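Local coordinates for fumarylacetoacetate hydrolase (Burkholderia xenovorans, PDB 5TI1), which probably catalyses the last step of phenylalanine and tyrosine breakdown, the metal-dependent hydrolysis of fumarylacetoacetate to fumarate and acetoacetate, at residues B[201-206]-B[221-226]; B[262-267]-B[386-391]. One frame throughout, in Å; residues are numbered along the deposited sequence.

Contact 1 (B[201-206]-B[221-226]); sequences RRPNGQ and RKLDIE. With MG (magnesium ion), chain K.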
loop_
_atom_site.group_PDB
_atom_site.type_symbol
_atom_site.label_atom_id
_atom_site.label_comp_id
_atom_site.label_asym_id
_atom_site.label_seq_id
_atom_site.Cartn_x
_atom_site.Cartn_y
_atom_site.Cartn_z
ATOM N N ARG B 201 3.298 15.114 13.158
ATOM C CA ARG B 201 4.590 15.571 13.638
ATOM C C ARG B 201 5.465 15.935 12.455
ATOM O O ARG B 201 5.576 15.157 11.494
ATOM C CB ARG B 201 5.286 14.526 14.499
ATOM C CG ARG B 201 6.550 15.131 15.108
ATOM C CD ARG B 201 7.144 14.319 16.221
ATOM N NE ARG B 201 6.230 14.056 17.334
ATOM C CZ ARG B 201 6.053 14.845 18.393
ATOM N NH1 ARG B 201 6.702 16.001 18.499
ATOM N NH2 ARG B 201 5.204 14.480 19.342
ATOM N N ARG B 202 6.067 17.122 12.522
ATOM C CA ARG B 202 7.009 17.558 11.508
ATOM C C ARG B 202 8.096 16.501 11.360
ATOM O O ARG B 202 8.738 16.137 12.359
ATOM C CB ARG B 202 7.631 18.906 11.874
ATOM C CG ARG B 202 8.704 19.406 10.893
ATOM C CD ARG B 202 9.292 20.759 11.343
ATOM N NE ARG B 202 8.258 21.778 11.514
ATOM C CZ ARG B 202 7.787 22.538 10.529
ATOM N NH1 ARG B 202 8.270 22.407 9.299
ATOM N NH2 ARG B 202 6.827 23.435 10.771
ATOM N N PRO B 203 8.309 15.966 10.163
ATOM C CA PRO B 203 9.322 14.919 9.990
ATOM C C PRO B 203 10.738 15.471 9.991
ATOM O O PRO B 203 10.999 16.574 9.508
ATOM C CB PRO B 203 8.970 14.319 8.621
ATOM C CG PRO B 203 8.253 15.446 7.883
ATOM C CD PRO B 203 7.486 16.170 8.954
ATOM N N ASN B 204 11.656 14.698 10.565
ATOM C CA ASN B 204 13.065 14.845 10.246
ATOM C C ASN B 204 13.388 13.999 9.018
ATOM O O ASN B 204 12.649 13.084 8.665
ATOM C CB ASN B 204 13.942 14.415 11.417
ATOM C CG ASN B 204 13.767 15.303 12.630
ATOM O OD1 ASN B 204 13.831 16.524 12.536
ATOM N ND2 ASN B 204 13.519 14.690 13.773
ATOM N N GLY B 205 14.502 14.314 8.370
ATOM C CA GLY B 205 14.914 13.540 7.210
ATOM C C GLY B 205 16.171 14.121 6.607
ATOM O O GLY B 205 16.778 15.038 7.162
ATOM N N GLN B 206 16.555 13.578 5.454
ATOM C CA GLN B 206 17.716 14.081 4.732
ATOM C C GLN B 206 17.328 15.310 3.922
ATOM O O GLN B 206 16.347 15.286 3.172
ATOM C CB GLN B 206 18.298 13.006 3.807
ATOM C CG GLN B 206 18.800 11.765 4.527
ATOM C CD GLN B 206 19.803 10.966 3.705
ATOM O OE1 GLN B 206 20.425 11.489 2.773
ATOM N NE2 GLN B 206 19.969 9.690 4.054
ATOM N N ARG B 221 11.962 21.807 6.510
ATOM C CA ARG B 221 11.733 23.247 6.466
ATOM C C ARG B 221 10.664 23.670 5.464
ATOM O O ARG B 221 10.385 24.866 5.353
ATOM C CB ARG B 221 13.036 23.994 6.138
ATOM C CG ARG B 221 14.144 23.844 7.175
ATOM C CD ARG B 221 15.451 24.420 6.656
ATOM N NE ARG B 221 16.598 23.970 7.438
ATOM C CZ ARG B 221 17.864 24.286 7.174
ATOM N NH1 ARG B 221 18.160 25.064 6.140
ATOM N NH2 ARG B 221 18.837 23.823 7.948
ATOM N N LYS B 222 10.065 22.735 4.721
ATOM C CA LYS B 222 9.052 23.062 3.715
ATOM C C LYS B 222 7.884 22.084 3.863
ATOM O O LYS B 222 7.599 21.271 2.979
ATOM C CB LYS B 222 9.635 23.027 2.307
ATOM C CG LYS B 222 10.585 24.164 2.012
ATOM C CD LYS B 222 10.803 24.297 0.512
ATOM C CE LYS B 222 11.741 25.434 0.191
ATOM N NZ LYS B 222 11.887 25.546 -1.277
ATOM N N LEU B 223 7.207 22.171 5.000
ATOM C CA LEU B 223 6.048 21.337 5.272
ATOM C C LEU B 223 4.809 21.952 4.636
ATOM O O LEU B 223 4.501 23.132 4.857
ATOM C CB LEU B 223 5.863 21.186 6.778
ATOM C CG LEU B 223 4.739 20.274 7.241
ATOM C CD1 LEU B 223 4.992 18.823 6.743
ATOM C CD2 LEU B 223 4.620 20.364 8.749
ATOM N N ASP B 224 4.092 21.156 3.848
ATOM C CA ASP B 224 3.017 21.693 3.033
ATOM C C ASP B 224 1.811 20.765 3.101
ATOM O O ASP B 224 1.920 19.589 3.466
ATOM C CB ASP B 224 3.487 21.892 1.580
ATOM C CG ASP B 224 2.619 22.872 0.803
ATOM O OD1 ASP B 224 1.627 23.376 1.369
ATOM O OD2 ASP B 224 2.933 23.146 -0.376
ATOM N N ILE B 225 0.650 21.325 2.771
ATOM C CA ILE B 225 -0.556 20.537 2.542
ATOM C C ILE B 225 -0.604 20.120 1.084
ATOM O O ILE B 225 0.125 20.660 0.243
ATOM C CB ILE B 225 -1.837 21.321 2.875
ATOM C CG1 ILE B 225 -2.086 22.370 1.784
ATOM C CG2 ILE B 225 -1.753 21.939 4.261
ATOM C CD1 ILE B 225 -3.363 23.137 1.944
ATOM N N GLU B 226 -1.491 19.183 0.772
ATOM C CA GLU B 226 -1.972 18.994 -0.592
ATOM C C GLU B 226 -3.471 18.790 -0.486
ATOM O O GLU B 226 -3.925 17.755 0.021
ATOM C CB GLU B 226 -1.290 17.819 -1.299
ATOM C CG GLU B 226 0.204 18.045 -1.496
ATOM C CD GLU B 226 0.773 17.303 -2.687
ATOM O OE1 GLU B 226 1.737 17.807 -3.301
ATOM O OE2 GLU B 226 0.259 16.222 -3.007
HETATM MG MG MG K . -0.639 14.274 -3.349
HETATM O O HOH W 1 7.473 24.253 7.060
#

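Contact 2 (B[262-267]-B[386-391]); sequences SARDIQ and FGSLLE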
loop_
_atom_site.group_PDB
_atom_site.type_symbol
_atom_site.label_atom_id
_atom_site.label_comp_id
_atom_site.label_asym_id
_atom_site.label_seq_id
_atom_site.Cartn_x
_atom_site.Cartn_y
_atom_site.Cartn_z
ATOM N N SER B 262 2.967 16.959 2.816
ATOM C CA SER B 262 4.174 16.832 2.012
ATOM C C SER B 262 5.320 17.584 2.665
ATOM O O SER B 262 5.153 18.737 3.071
ATOM C CB SER B 262 3.946 17.372 0.599
ATOM O OG SER B 262 3.059 16.526 -0.124
ATOM N N ALA B 263 6.484 16.934 2.747
ATOM C CA ALA B 263 7.736 17.572 3.154
ATOM C C ALA B 263 8.548 17.802 1.883
ATOM O O ALA B 263 9.243 16.899 1.406
ATOM C CB ALA B 263 8.490 16.707 4.156
ATOM N N ARG B 264 8.451 19.010 1.324
ATOM C CA ARG B 264 8.901 19.212 -0.049
ATOM C C ARG B 264 10.412 19.226 -0.176
ATOM O O ARG B 264 10.934 18.817 -1.218
ATOM C CB ARG B 264 8.325 20.503 -0.615
ATOM C CG ARG B 264 6.832 20.505 -0.558
ATOM C CD ARG B 264 6.216 21.380 -1.606
ATOM N NE ARG B 264 4.775 21.202 -1.561
ATOM C CZ ARG B 264 4.130 20.208 -2.155
ATOM N NH1 ARG B 264 4.799 19.295 -2.867
ATOM N NH2 ARG B 264 2.813 20.128 -2.036
ATOM N N ASP B 265 11.129 19.689 0.854
ATOM C CA ASP B 265 12.585 19.634 0.786
ATOM C C ASP B 265 13.084 18.200 0.904
ATOM O O ASP B 265 14.033 17.814 0.213
ATOM C CB ASP B 265 13.228 20.540 1.846
ATOM C CG ASP B 265 12.631 20.373 3.240
ATOM O OD1 ASP B 265 11.641 19.640 3.414
ATOM O OD2 ASP B 265 13.163 21.002 4.179
ATOM N N ILE B 266 12.452 17.392 1.761
ATOM C CA ILE B 266 12.746 15.962 1.783
ATOM C C ILE B 266 12.437 15.343 0.423
ATOM O O ILE B 266 13.162 14.462 -0.058
ATOM C CB ILE B 266 11.962 15.273 2.921
ATOM C CG1 ILE B 266 12.467 15.758 4.289
ATOM C CG2 ILE B 266 12.082 13.758 2.845
ATOM C CD1 ILE B 266 11.781 15.089 5.471
ATOM N N GLN B 267 11.376 15.820 -0.237
ATOM C CA GLN B 267 10.970 15.214 -1.506
ATOM C C GLN B 267 11.994 15.489 -2.596
ATOM O O GLN B 267 12.364 14.586 -3.357
ATOM C CB GLN B 267 9.592 15.726 -1.934
ATOM C CG GLN B 267 9.083 15.076 -3.234
ATOM C CD GLN B 267 7.725 15.601 -3.692
ATOM O OE1 GLN B 267 6.687 15.215 -3.160
ATOM N NE2 GLN B 267 7.731 16.470 -4.699
ATOM N N PHE B 386 -5.304 27.808 -5.457
ATOM C CA PHE B 386 -4.325 26.736 -5.558
ATOM C C PHE B 386 -4.390 25.850 -4.320
ATOM O O PHE B 386 -4.737 26.299 -3.223
ATOM C CB PHE B 386 -2.914 27.296 -5.724
ATOM C CG PHE B 386 -2.756 28.215 -6.900
ATOM C CD1 PHE B 386 -3.613 28.133 -7.988
ATOM C CD2 PHE B 386 -1.748 29.165 -6.922
ATOM C CE1 PHE B 386 -3.475 28.987 -9.072
ATOM C CE2 PHE B 386 -1.606 30.024 -8.008
ATOM C CZ PHE B 386 -2.469 29.931 -9.082
ATOM N N GLY B 387 -4.050 24.580 -4.501
ATOM C CA GLY B 387 -4.211 23.588 -3.460
ATOM C C GLY B 387 -3.005 23.317 -2.592
ATOM O O GLY B 387 -3.004 22.313 -1.869
ATOM N N SER B 388 -1.984 24.173 -2.622
ATOM C CA SER B 388 -0.818 23.977 -1.775
ATOM C C SER B 388 -0.181 25.323 -1.462
ATOM O O SER B 388 -0.246 26.250 -2.268
ATOM C CB SER B 388 0.214 23.061 -2.445
ATOM O OG SER B 388 0.790 23.694 -3.576
ATOM N N LEU B 389 0.454 25.417 -0.286
ATOM C CA LEU B 389 1.230 26.614 0.020
ATOM C C LEU B 389 2.367 26.797 -0.971
ATOM O O LEU B 389 2.738 27.936 -1.279
ATOM C CB LEU B 389 1.781 26.565 1.449
ATOM C CG LEU B 389 0.845 26.858 2.622
ATOM C CD1 LEU B 389 0.151 28.188 2.430
ATOM C CD2 LEU B 389 -0.178 25.754 2.812
ATOM N N LEU B 390 2.924 25.693 -1.484
ATOM C CA LEU B 390 3.938 25.788 -2.529
ATOM C C LEU B 390 3.444 26.633 -3.704
ATOM O O LEU B 390 4.166 27.504 -4.207
ATOM C CB LEU B 390 4.343 24.388 -2.994
ATOM C CG LEU B 390 5.251 24.354 -4.229
ATOM C CD1 LEU B 390 6.631 24.916 -3.902
ATOM C CD2 LEU B 390 5.340 22.946 -4.833
ATOM N N GLU B 391 2.203 26.410 -4.139
ATOM C CA GLU B 391 1.653 27.236 -5.212
ATOM C C GLU B 391 1.208 28.598 -4.692
ATOM O O GLU B 391 1.520 29.629 -5.295
ATOM C CB GLU B 391 0.480 26.530 -5.887
ATOM C CG GLU B 391 0.808 25.158 -6.468
ATOM C CD GLU B 391 -0.433 24.343 -6.678
ATOM O OE1 GLU B 391 -1.017 24.428 -7.773
ATOM O OE2 GLU B 391 -0.844 23.633 -5.737
#

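Contact 1 (B[201-206]-B[221-226])
The side chains of R202 and L223 meet where the break in strand 200-207 passes the start of strand 223-233, and the tight part of the contact lies here. NH1 of R202 rests 3.7 Å from CB of L223, while CD2 of the leucine sits over one face of the guanidinium, 4.1 Å above its plane and toward the rim. A bend at chi3 (-56°), after an extended start, turns the guanidinium so that one face meets L223 CD2. The group is then held from several sides: D413 forms a salt bridge with NE, and the carbonyls of I411 and C220 accept from NH2 and NH1.

Packing is looser at P203, whose CD reaches CD1 of L223 at 4.3 Å. No direct hydrogen bond joins the two segments; instead a water at the edge of the guanidinium, in its plane, accepts from R202 NH1 at 3.0 Å and from the backbone N of L223 at 2.9 Å.

Beyond L223 the chain leaves the contact and runs to E226, whose OE2 binds magnesium at 2.2 Å. D153, E228 and D260 complete the protein ligands of this acidic metal site, characteristic of the FAH family.

Contact 2 (B[262-267]-B[386-391])
The guanidinium of R264 is sandwiched between aliphatic carbons: CB of S262, from its own segment, lies 3.8 Å above one face, and CD2 of L390 lies 3.6 Å from the plane on the opposite face, both offset toward the rim. CB of S388 approaches NH2 obliquely at 3.9 Å. The N-H groups are taken up by acids of strand 223-233: D224 OD2 forms a salt bridge with NE and E226 OE1 another with NH2. These bonds would fix the rotation of the flat group between its two covers.

L390 also crosses the arm of the arginine at a slant. Its CB comes within 3.5 Å of R264 NE, and its CD2 lies 3.7 Å from R264 CD. With CG trans to the backbone nitrogen (chi1 172°), the leucine sends CD2 across the guanidinium, while R264 stays extended from CG to NE and reaches over from the first turn of helix 264-270.

On the other segment, S388 is the N-cap of the short helix 389-392. Its OG accepts from the N of E391 at 3.1 Å, and the hydroxyl donates to the anti lone pair of E391 OE2 at 2.7 Å. The serine is thus gripped by both the backbone and the side chain of one residue. D224 adds to this helix start, its carboxylate oxygens accepting from the N of L389 and L390.

D224 thus bridges R264 and the N-terminus of helix 389-392. E226 binds magnesium through its other oxygen, OE2, so R264 lies in the second shell and may help to orient this carboxylate, at the acidic metal site of an FAH-family hydrolase.

Contacts 1 and 2 follow one another along the chain, and their centres lie about 9 Å apart. They meet where the neighbouring strands 223-233 and 252-263 pair: D224 N approaches S262 O at 2.8 Å, a probable hydrogen bond. A second probable bond, R221 N to D265 OD2 at 2.7 Å, ties the loop before strand 223-233 to helix 264-270. P203 of contact 1 also packs on A263 of contact 2. Both contacts lead to the magnesium site: segment 221-226 of contact 1 supplies the ligand E226, whereas the nearest side-chain atom of R264 is about 7 Å from the ion. The side chains of S388 and H160, the probable proton acceptor, are about 4 Å apart at their nearest atoms.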